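Local coordinates for invasion-associated protein (Mycobacterium tuberculosis, PDB 4LJ1) that is a non-catalytic member of the NlpC/p60 family that binds peptidoglycan and may contribute to stabilising the mycobacterial cell wall, at residues Q69-G74 / G123-L128; I88-E93 / G105-V110. One frame throughout, in Å; residues are numbered along the deposited sequence.

Contact 1 (Q69-G74 / G123-L128)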
loop_
_atom_site.group_PDB
_atom_site.type_symbol
_atom_site.label_atom_id
_atom_site.label_comp_id
_atom_site.label_asym_id
_atom_site.label_seq_id
_atom_site.Cartn_x
_atom_site.Cartn_y
_atom_site.Cartn_z
ATOM N N GLN A 69 -4.445 -5.306 9.796
ATOM C CA GLN A 69 -4.861 -4.239 10.707
ATOM C C GLN A 69 -5.236 -2.972 9.916
ATOM O O GLN A 69 -6.220 -2.300 10.237
ATOM C CB GLN A 69 -3.791 -3.944 11.746
ATOM C CG GLN A 69 -4.267 -2.963 12.818
ATOM C CD GLN A 69 -5.386 -3.459 13.728
ATOM O OE1 GLN A 69 -5.645 -4.662 13.846
ATOM N NE2 GLN A 69 -6.056 -2.511 14.390
ATOM N N MET A 70 -4.467 -2.644 8.889
ATOM C CA MET A 70 -4.843 -1.558 7.997
ATOM C C MET A 70 -6.255 -1.762 7.440
ATOM O O MET A 70 -7.071 -0.838 7.397
ATOM C CB MET A 70 -3.896 -1.481 6.799
ATOM C CG MET A 70 -2.445 -1.078 7.094
ATOM S SD MET A 70 -1.517 -1.101 5.530
ATOM C CE MET A 70 0.146 -0.812 6.115
ATOM N N TYR A 71 -6.549 -2.976 7.021
ATOM C CA TYR A 71 -7.872 -3.294 6.473
ATOM C C TYR A 71 -9.002 -3.175 7.517
ATOM O O TYR A 71 -10.045 -2.578 7.263
ATOM C CB TYR A 71 -7.893 -4.708 5.887
ATOM C CG TYR A 71 -9.179 -5.048 5.184
ATOM C CD1 TYR A 71 -9.425 -4.561 3.912
ATOM C CD2 TYR A 71 -10.163 -5.847 5.792
ATOM C CE1 TYR A 71 -10.583 -4.875 3.232
ATOM C CE2 TYR A 71 -11.328 -6.157 5.116
ATOM C CZ TYR A 71 -11.530 -5.658 3.834
ATOM O OH TYR A 71 -12.670 -5.947 3.135
ATOM N N LYS A 72 -8.798 -3.807 8.671
ATOM C CA LYS A 72 -9.787 -3.825 9.750
ATOM C C LYS A 72 -10.284 -2.438 10.067
ATOM O O LYS A 72 -11.500 -2.215 10.214
ATOM C CB LYS A 72 -9.193 -4.468 11.006
ATOM C CG LYS A 72 -10.170 -4.588 12.168
ATOM C CD LYS A 72 -9.500 -5.283 13.348
ATOM C CE LYS A 72 -10.428 -5.464 14.538
ATOM N NZ LYS A 72 -9.702 -5.966 15.739
ATOM N N VAL A 73 -9.353 -1.500 10.207
ATOM C CA VAL A 73 -9.714 -0.161 10.706
ATOM C C VAL A 73 -10.117 0.827 9.612
ATOM O O VAL A 73 -10.706 1.875 9.915
ATOM C CB VAL A 73 -8.581 0.452 11.569
ATOM C CG1 VAL A 73 -8.223 -0.448 12.764
ATOM C CG2 VAL A 73 -7.366 0.804 10.724
ATOM N N GLY A 74 -9.808 0.523 8.353
ATOM C CA GLY A 74 -9.969 1.485 7.262
ATOM C C GLY A 74 -11.411 1.638 6.771
ATOM O O GLY A 74 -12.219 0.700 6.840
ATOM N N GLY A 123 -7.547 -13.247 -5.686
ATOM C CA GLY A 123 -7.242 -13.165 -4.279
ATOM C C GLY A 123 -7.525 -11.806 -3.657
ATOM O O GLY A 123 -7.285 -11.622 -2.459
ATOM N N MET A 124 -8.029 -10.847 -4.438
ATOM C CA MET A 124 -8.248 -9.501 -3.949
ATOM C C MET A 124 -9.373 -9.481 -2.930
ATOM O O MET A 124 -10.430 -10.118 -3.115
ATOM C CB MET A 124 -8.541 -8.574 -5.130
ATOM C CG MET A 124 -8.641 -7.106 -4.761
ATOM S SD MET A 124 -8.936 -6.078 -6.196
ATOM C CE MET A 124 -10.028 -4.861 -5.467
ATOM N N THR A 125 -9.165 -8.749 -1.855
ATOM C CA THR A 125 -10.147 -8.562 -0.824
ATOM C C THR A 125 -11.297 -7.716 -1.408
ATOM O O THR A 125 -11.046 -6.858 -2.249
ATOM C CB THR A 125 -9.431 -7.889 0.368
ATOM O OG1 THR A 125 -8.163 -8.528 0.660
ATOM C CG2 THR A 125 -10.279 -7.879 1.592
ATOM N N PRO A 126 -12.566 -7.956 -1.017
ATOM C CA PRO A 126 -13.695 -7.306 -1.710
ATOM C C PRO A 126 -13.834 -5.789 -1.609
ATOM O O PRO A 126 -14.607 -5.206 -2.359
ATOM C CB PRO A 126 -14.933 -7.970 -1.096
ATOM C CG PRO A 126 -14.468 -8.970 -0.135
ATOM C CD PRO A 126 -12.993 -9.096 -0.188
ATOM N N TYR A 127 -13.194 -5.190 -0.619
ATOM C CA TYR A 127 -13.203 -3.746 -0.442
ATOM C C TYR A 127 -11.790 -3.210 -0.525
ATOM O O TYR A 127 -10.830 -3.872 -0.094
ATOM C CB TYR A 127 -13.751 -3.400 0.928
ATOM C CG TYR A 127 -15.203 -3.668 1.141
ATOM C CD1 TYR A 127 -16.161 -2.815 0.601
ATOM C CD2 TYR A 127 -15.634 -4.730 1.905
ATOM C CE1 TYR A 127 -17.515 -3.004 0.832
ATOM C CE2 TYR A 127 -16.989 -4.932 2.135
ATOM C CZ TYR A 127 -17.916 -4.073 1.567
ATOM O OH TYR A 127 -19.244 -4.283 1.772
ATOM N N LEU A 128 -11.644 -1.989 -1.059
ATOM C CA LEU A 128 -10.467 -1.155 -0.885
ATOM C C LEU A 128 -10.637 -0.364 0.408
ATOM O O LEU A 128 -11.743 -0.304 0.983
ATOM C CB LEU A 128 -10.270 -0.222 -2.081
ATOM C CG LEU A 128 -9.885 -0.830 -3.441
ATOM C CD1 LEU A 128 -11.107 -1.449 -4.126
ATOM C CD2 LEU A 128 -9.211 0.205 -4.343
#
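Thr125 opens the contact with its methyl. Thr125 CG2 sits 3.4 Å from CZ of Tyr71 and about as far from CE1 and OH, pressing obliquely on the phenol end of the ring. The two side chains come from opposite directions. With CG2 placed anti to the backbone N, OG1 turns off to the backbone carbonyl of Gly91, which satisfies it. OG1 ties the loop to the end of strand 87-90, while CG2 meets the Tyr71 ring.

At Tyr127 both backbone and side chain take part. The carbonyl O of Tyr127 lies at the edge of the Tyr71 ring, near its plane, 3.5 Å from Tyr71 CE1. In return the Tyr71 hydroxyl lies in the plane of the Tyr127 ring, at its edge, with Tyr71 OH 3.4 Å from Tyr127 CD2. CB of Tyr127 is also close, 3.5 Å from Tyr71 OH. The far end of Tyr127 leads away from the helix, where its OH is hydrogen-bonded to the terminal carboxylate of Ala147, at the end of the second pentapeptide repeat.

Tyr71 can span the gap because its CG is anti to the backbone N (chi1 -174°), which brings the phenol end over to 123-128. Lys76 makes a cation-pi contact with that ring, and its NZ binds the carbonyls of Tyr71 and Gly74. At Leu128 the loop becomes strand 128-130, paired antiparallel with 75-77. This is helix-to-loop packing in the NlpC/P60 domain, with one buried tyrosine bridging the two parts.

Contact 2 (I88-E93 / G105-V110); sequences IFYGPE and GQMLEV
The Tyr90 ring is the flat group here, and CE of Met107 approaches it obliquely at the hydroxyl end, 4.3 Å from Tyr90 CZ. The nearer partner is the hydroxyl itself, with Tyr90 OH 3.4 Å from Met107 CE. SD of Met107 follows, 3.6 Å from Tyr90 OH. Tyr90 and Met107 reach for each other from opposite directions. The phenol oxygen is buried but satisfied, since it is hydrogen-bonded to the backbone carbonyl of Arg120. That bond sets the phenol end against the loop after strand 114-118, and Met107 packs against Arg120 as well.

Met107 makes this reach with a straight side chain. CG stands between the backbone N and the carbonyl carbon (chi1 63°), and the chain is extended from there to CE. At its root, Met107 CB lies 4.1 Å from CD1 of Ile88. The two side chains cross there at about a right angle, in a purely apolar touch. Met107 thus meets Ile88 with its base and Tyr90 with its end.

Ile88 and Tyr90 are two apart on one strand and point to the same side; Phe89 between them turns to the other. Strands 87-90 and 106-110 are not neighbours in the sheet. Strand 97-103 runs between them, antiparallel to both, and its Ala99 touches Met107 and pairs through the backbone with Ile88. Side chains meeting across a middle strand in this way belong to one face of the antiparallel four-stranded meander that forms the main sheet of this NlpC/P60 domain.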
loop_
_atom_site.group_PDB
_atom_site.type_symbol
_atom_site.label_atom_id
_atom_site.label_comp_id
_atom_site.label_asym_id
_atom_site.label_seq_id
_atom_site.Cartn_x
_atom_site.Cartn_y
_atom_site.Cartn_z
ATOM N N ILE A 88 -5.504 -1.296 -1.904
ATOM C CA ILE A 88 -5.980 -2.593 -2.368
ATOM C C ILE A 88 -5.383 -3.664 -1.462
ATOM O O ILE A 88 -4.205 -3.578 -1.105
ATOM C CB ILE A 88 -5.537 -2.812 -3.827
ATOM C CG1 ILE A 88 -6.248 -1.837 -4.769
ATOM C CG2 ILE A 88 -5.789 -4.263 -4.269
ATOM C CD1 ILE A 88 -5.595 -1.712 -6.127
ATOM N N PHE A 89 -6.168 -4.665 -1.124
ATOM C CA PHE A 89 -5.711 -5.758 -0.274
ATOM C C PHE A 89 -5.882 -7.101 -0.946
ATOM O O PHE A 89 -6.741 -7.280 -1.829
ATOM C CB PHE A 89 -6.455 -5.746 1.061
ATOM C CG PHE A 89 -6.198 -4.520 1.879
ATOM C CD1 PHE A 89 -6.897 -3.363 1.654
ATOM C CD2 PHE A 89 -5.236 -4.534 2.864
ATOM C CE1 PHE A 89 -6.639 -2.215 2.387
ATOM C CE2 PHE A 89 -4.978 -3.398 3.611
ATOM C CZ PHE A 89 -5.674 -2.235 3.365
ATOM N N TYR A 90 -5.080 -8.050 -0.478
ATOM C CA TYR A 90 -5.200 -9.452 -0.818
ATOM C C TYR A 90 -5.392 -10.268 0.446
ATOM O O TYR A 90 -4.866 -9.942 1.509
ATOM C CB TYR A 90 -3.952 -9.926 -1.633
ATOM C CG TYR A 90 -3.930 -9.237 -2.975
ATOM C CD1 TYR A 90 -4.621 -9.766 -4.049
ATOM C CD2 TYR A 90 -3.368 -7.983 -3.137
ATOM C CE1 TYR A 90 -4.692 -9.096 -5.265
ATOM C CE2 TYR A 90 -3.427 -7.319 -4.354
ATOM C CZ TYR A 90 -4.122 -7.868 -5.404
ATOM O OH TYR A 90 -4.242 -7.198 -6.598
ATOM N N GLY A 91 -6.112 -11.377 0.302
ATOM C CA GLY A 91 -6.366 -12.310 1.381
ATOM C C GLY A 91 -7.652 -12.056 2.127
ATOM O O GLY A 91 -8.237 -10.979 2.037
ATOM N N PRO A 92 -8.075 -13.024 2.945
ATOM C CA PRO A 92 -9.264 -12.826 3.762
ATOM C C PRO A 92 -9.022 -11.703 4.756
ATOM O O PRO A 92 -8.008 -11.691 5.455
ATOM C CB PRO A 92 -9.465 -14.161 4.478
ATOM C CG PRO A 92 -8.337 -15.018 4.110
ATOM C CD PRO A 92 -7.454 -14.338 3.134
ATOM N N GLU A 93 -9.928 -10.740 4.775
ATOM C CA GLU A 93 -9.822 -9.568 5.634
ATOM C C GLU A 93 -8.476 -8.858 5.431
ATOM O O GLU A 93 -7.942 -8.255 6.346
ATOM C CB GLU A 93 -10.027 -9.938 7.117
ATOM C CG GLU A 93 -11.283 -10.734 7.421
ATOM C CD GLU A 93 -12.572 -9.961 7.251
ATOM O OE1 GLU A 93 -12.555 -8.719 7.213
ATOM O OE2 GLU A 93 -13.633 -10.617 7.190
ATOM N N GLY A 105 -6.628 1.476 -13.346
ATOM C CA GLY A 105 -6.403 0.040 -13.332
ATOM C C GLY A 105 -4.987 -0.379 -12.960
ATOM O O GLY A 105 -4.618 -1.533 -13.206
ATOM N N GLN A 106 -4.195 0.524 -12.369
ATOM C CA GLN A 106 -2.802 0.290 -12.020
ATOM C C GLN A 106 -2.621 0.381 -10.511
ATOM O O GLN A 106 -3.288 1.160 -9.832
ATOM C CB GLN A 106 -1.901 1.334 -12.690
ATOM C CG GLN A 106 -2.036 1.430 -14.200
ATOM C CD GLN A 106 -1.523 0.196 -14.903
ATOM O OE1 GLN A 106 -0.752 -0.580 -14.350
ATOM N NE2 GLN A 106 -1.955 0.005 -16.141
ATOM N N MET A 107 -1.666 -0.406 -9.997
ATOM C CA MET A 107 -1.313 -0.352 -8.596
ATOM C C MET A 107 0.189 -0.339 -8.419
ATOM O O MET A 107 0.923 -0.843 -9.247
ATOM C CB MET A 107 -1.914 -1.532 -7.837
ATOM C CG MET A 107 -1.447 -2.915 -8.236
ATOM S SD MET A 107 -2.380 -4.198 -7.360
ATOM C CE MET A 107 -1.531 -5.659 -7.995
ATOM N N LEU A 108 0.641 0.207 -7.295
ATOM C CA LEU A 108 2.031 0.149 -6.865
ATOM C C LEU A 108 2.118 -0.958 -5.806
ATOM O O LEU A 108 1.436 -0.895 -4.789
ATOM C CB LEU A 108 2.458 1.496 -6.271
ATOM C CG LEU A 108 3.927 1.594 -5.887
ATOM C CD1 LEU A 108 4.828 1.595 -7.104
ATOM C CD2 LEU A 108 4.176 2.824 -5.013
ATOM N N GLU A 109 2.949 -1.956 -6.086
ATOM C CA GLU A 109 3.100 -3.113 -5.242
ATOM C C GLU A 109 4.564 -3.430 -5.010
ATOM O O GLU A 109 5.447 -2.851 -5.634
ATOM C CB GLU A 109 2.416 -4.332 -5.877
ATOM C CG GLU A 109 3.072 -4.761 -7.169
ATOM C CD GLU A 109 2.606 -6.105 -7.638
ATOM O OE1 GLU A 109 1.940 -6.825 -6.862
ATOM O OE2 GLU A 109 2.992 -6.482 -8.739
ATOM N N VAL A 110 4.824 -4.380 -4.128
ATOM C CA VAL A 110 6.159 -4.945 -3.998
ATOM C C VAL A 110 6.110 -6.367 -4.514
ATOM O O VAL A 110 5.460 -7.223 -3.929
ATOM C CB VAL A 110 6.702 -4.897 -2.557
ATOM C CG1 VAL A 110 8.159 -5.334 -2.558
ATOM C CG2 VAL A 110 6.566 -3.504 -1.974
#

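In the fold
From the N terminus the chain passes helices 5-16 and 48-57 before helix 67-73, where contact 1 begins. It then runs through strand 75-77 and into the main sheet. Contact 2 closes a short loop there, joining strand 87-90 to strand 106-110 across 97-103. The chain goes on through 114-118, and the loop at 123-128 returns to the helix to close contact 1. Contact 2 is therefore nested inside contact 1. Their centres are about 9 Å apart, and they touch: the backbone N of Thr125 pairs with the carbonyl of Phe89. Together they join helix 67-73, the 123-128 loop and strands 87-90 and 106-110 of the main sheet.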